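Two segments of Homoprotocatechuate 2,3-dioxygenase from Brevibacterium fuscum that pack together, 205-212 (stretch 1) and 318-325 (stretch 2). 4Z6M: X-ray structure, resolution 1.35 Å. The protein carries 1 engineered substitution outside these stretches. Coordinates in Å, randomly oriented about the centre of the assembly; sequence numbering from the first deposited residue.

Stretch 1 205-212: TGGNGPRL
Stretch 2 318-325: VQEIIERT

Stretch 2 (318-325) is extended from Val318 to Arg324, with phi from -60° to -103° and psi from 130° to 141°, yet it forms no regular strand; Thr325 departs at -106/-25. It runs antiparallel to stretch 1, in which strands 205-206 and 211-212 flank a loop. The CA atoms of Asn208 and Glu323 lie 4.4 Å apart, those of Gly209 and Ile321 4.9 Å.

Gln319 (chi1 m, chi2 m) points toward stretch 1, its CB 3.7 Å from Pro210 CG; one water donates to both Gln319 O (3.0 Å) and Pro210 O (2.9 Å). Glu320 points away, so its contact is through the backbone: its O is 3.5 Å from Pro210 CD. The peptide bond preceding Pro210 is cis, and the ring is C-gamma endo.

Ile321 (chi1 m, chi2 t) contacts two side chains, with CG2 3.6 Å from Asn208 CB and CD1 3.9 Å from Arg211 CD. Arg211 (m, t, m) folds back on its own stretch, donating from NE (2.8 Å) and NH2 (2.9 Å) to Asn208 O.

Ile322 (m, m) carries the single antiparallel bridge, its CA 5.4 Å from Gly209 CA. Ile322 N donates to Gly209 O at 2.8 Å and 170°; Gly209 N returns a bond to Ile322 O at 3.1 Å and 154°. Ile322 O also receives a CA-H...O contact from Asn208 CA (3.4 Å).

Glu323 points away overall, but its CA approaches Asn208 OD1 to 3.3 Å. That oxygen (Asn208 chi1 m, chi2 -18°) accepts from Arg324 N at 2.9 Å and 157°, extending the pairing. A second water donates to Asn208 OD1 (2.7 Å) and Arg324 O (2.8 Å).

Arg324, with chi1 to chi3 all t and chi4 87°, reaches past Gly207, whose N is 3.5 Å from Arg324 CD. Gly206 CA covers one guanidinium face, 3.5 Å from Arg324 NH1; an ideal CB there would clash at 2.5 Å.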

# COMPACT_ATOMS: atom_id res chain seq x y z
N THR A 205 -22.46 -21.59 -4.21
CA THR A 205 -21.42 -22.60 -4.25
C THR A 205 -22.10 -23.96 -4.24
O THR A 205 -22.90 -24.26 -3.34
CB THR A 205 -20.47 -22.50 -3.04
OG1 THR A 205 -19.84 -21.19 -3.05
CG2 THR A 205 -19.41 -23.56 -3.09
N GLY A 206 -21.81 -24.78 -5.24
CA GLY A 206 -22.42 -26.10 -5.28
C GLY A 206 -21.98 -26.97 -4.12
O GLY A 206 -20.78 -27.09 -3.83
N GLY A 207 -22.94 -27.58 -3.45
CA GLY A 207 -22.63 -28.45 -2.34
C GLY A 207 -23.90 -28.82 -1.59
O GLY A 207 -25.00 -28.38 -1.92
N ASN A 208 -23.76 -29.64 -0.57
CA ASN A 208 -24.90 -30.02 0.26
C ASN A 208 -25.46 -28.78 0.95
O ASN A 208 -24.71 -27.97 1.49
CB ASN A 208 -24.44 -31.02 1.31
CG ASN A 208 -23.83 -32.28 0.72
OD1 ASN A 208 -24.02 -32.59 -0.46
ND2 ASN A 208 -23.08 -32.99 1.53
N GLY A 209 -26.77 -28.57 0.88
CA GLY A 209 -27.36 -27.39 1.50
C GLY A 209 -28.84 -27.48 1.77
O GLY A 209 -29.46 -28.51 1.48
N PRO A 210 -29.42 -26.41 2.36
CA PRO A 210 -28.83 -25.08 2.54
C PRO A 210 -27.77 -25.01 3.65
O PRO A 210 -28.01 -25.47 4.78
CB PRO A 210 -30.04 -24.23 2.89
CG PRO A 210 -30.99 -25.18 3.61
CD PRO A 210 -30.83 -26.45 2.80
N ARG A 211 -26.63 -24.40 3.35
CA ARG A 211 -25.66 -24.01 4.34
C ARG A 211 -25.12 -22.65 3.93
O ARG A 211 -25.13 -22.31 2.74
CB ARG A 211 -24.53 -25.02 4.48
CG ARG A 211 -24.93 -26.33 5.14
CD ARG A 211 -23.74 -27.26 5.29
NE ARG A 211 -23.35 -27.69 3.97
CZ ARG A 211 -22.16 -28.13 3.61
NH1 ARG A 211 -21.18 -28.25 4.49
NH2 ARG A 211 -21.96 -28.44 2.34
N LEU A 212 -24.64 -21.88 4.91
CA LEU A 212 -24.02 -20.61 4.63
C LEU A 212 -22.53 -20.82 4.47
O LEU A 212 -21.85 -21.27 5.39
CB LEU A 212 -24.29 -19.59 5.75
CG LEU A 212 -23.53 -18.25 5.64
CD1 LEU A 212 -24.13 -17.45 4.52
CD2 LEU A 212 -23.53 -17.51 6.97
N VAL A 318 -32.73 -26.01 12.83
CA VAL A 318 -31.80 -26.21 11.71
C VAL A 318 -32.53 -26.82 10.52
O VAL A 318 -33.29 -27.80 10.64
CB VAL A 318 -30.60 -27.07 12.17
CG1 VAL A 318 -29.69 -27.45 11.02
CG2 VAL A 318 -29.81 -26.32 13.23
N GLN A 319 -32.28 -26.24 9.34
CA GLN A 319 -32.78 -26.77 8.09
C GLN A 319 -32.09 -28.08 7.73
O GLN A 319 -30.86 -28.20 7.82
CB GLN A 319 -32.54 -25.77 6.97
CG GLN A 319 -33.54 -24.64 6.92
CD GLN A 319 -34.85 -25.02 6.25
OE1 GLN A 319 -35.13 -26.20 6.02
NE2 GLN A 319 -35.66 -24.04 5.98
N GLU A 320 -32.89 -29.06 7.32
CA GLU A 320 -32.36 -30.32 6.81
C GLU A 320 -31.50 -30.08 5.57
O GLU A 320 -31.81 -29.25 4.73
CB GLU A 320 -33.53 -31.24 6.44
CG GLU A 320 -33.12 -32.56 5.83
CD GLU A 320 -34.29 -33.52 5.72
OE1 GLU A 320 -34.21 -34.61 6.34
OE2 GLU A 320 -35.29 -33.18 5.04
N ILE A 321 -30.42 -30.85 5.48
CA ILE A 321 -29.47 -30.71 4.39
C ILE A 321 -29.80 -31.73 3.30
O ILE A 321 -30.05 -32.92 3.57
CB ILE A 321 -28.01 -30.75 4.93
CG1 ILE A 321 -27.74 -29.44 5.71
CG2 ILE A 321 -26.99 -30.91 3.81
CD1 ILE A 321 -26.62 -29.50 6.71
N ILE A 322 -29.86 -31.22 2.07
CA ILE A 322 -30.06 -32.03 0.89
C ILE A 322 -28.74 -32.19 0.17
O ILE A 322 -28.04 -31.21 -0.08
CB ILE A 322 -31.05 -31.34 -0.06
CG1 ILE A 322 -32.39 -31.11 0.65
CG2 ILE A 322 -31.21 -32.14 -1.34
CD1 ILE A 322 -33.01 -32.36 1.25
N GLU A 323 -28.42 -33.41 -0.21
CA GLU A 323 -27.11 -33.71 -0.77
C GLU A 323 -27.05 -33.32 -2.25
O GLU A 323 -28.00 -33.52 -3.01
CB GLU A 323 -26.78 -35.19 -0.60
CG GLU A 323 -26.44 -35.56 0.84
CD GLU A 323 -25.86 -36.95 0.99
OE1 GLU A 323 -25.82 -37.74 -0.01
OE2 GLU A 323 -25.42 -37.27 2.12
N ARG A 324 -25.93 -32.74 -2.62
CA ARG A 324 -25.60 -32.52 -4.02
C ARG A 324 -25.38 -33.85 -4.75
O ARG A 324 -24.64 -34.72 -4.28
CB ARG A 324 -24.35 -31.66 -4.13
CG ARG A 324 -23.89 -31.41 -5.57
CD ARG A 324 -22.74 -30.40 -5.59
NE ARG A 324 -22.15 -30.15 -6.89
CZ ARG A 324 -22.58 -29.24 -7.76
NH1 ARG A 324 -23.67 -28.53 -7.52
NH2 ARG A 324 -21.90 -29.07 -8.90
N THR A 325 -25.99 -33.97 -5.92
CA THR A 325 -25.77 -35.12 -6.81
C THR A 325 -24.92 -34.79 -8.03
O THR A 325 -24.30 -35.70 -8.61
CB THR A 325 -27.13 -35.72 -7.25
OG1 THR A 325 -27.93 -34.74 -7.91
CG2 THR A 325 -27.88 -36.25 -6.04
O HOH W 1 -22.88 -34.44 -2.14
O HOH W 2 -28.71 -26.12 7.47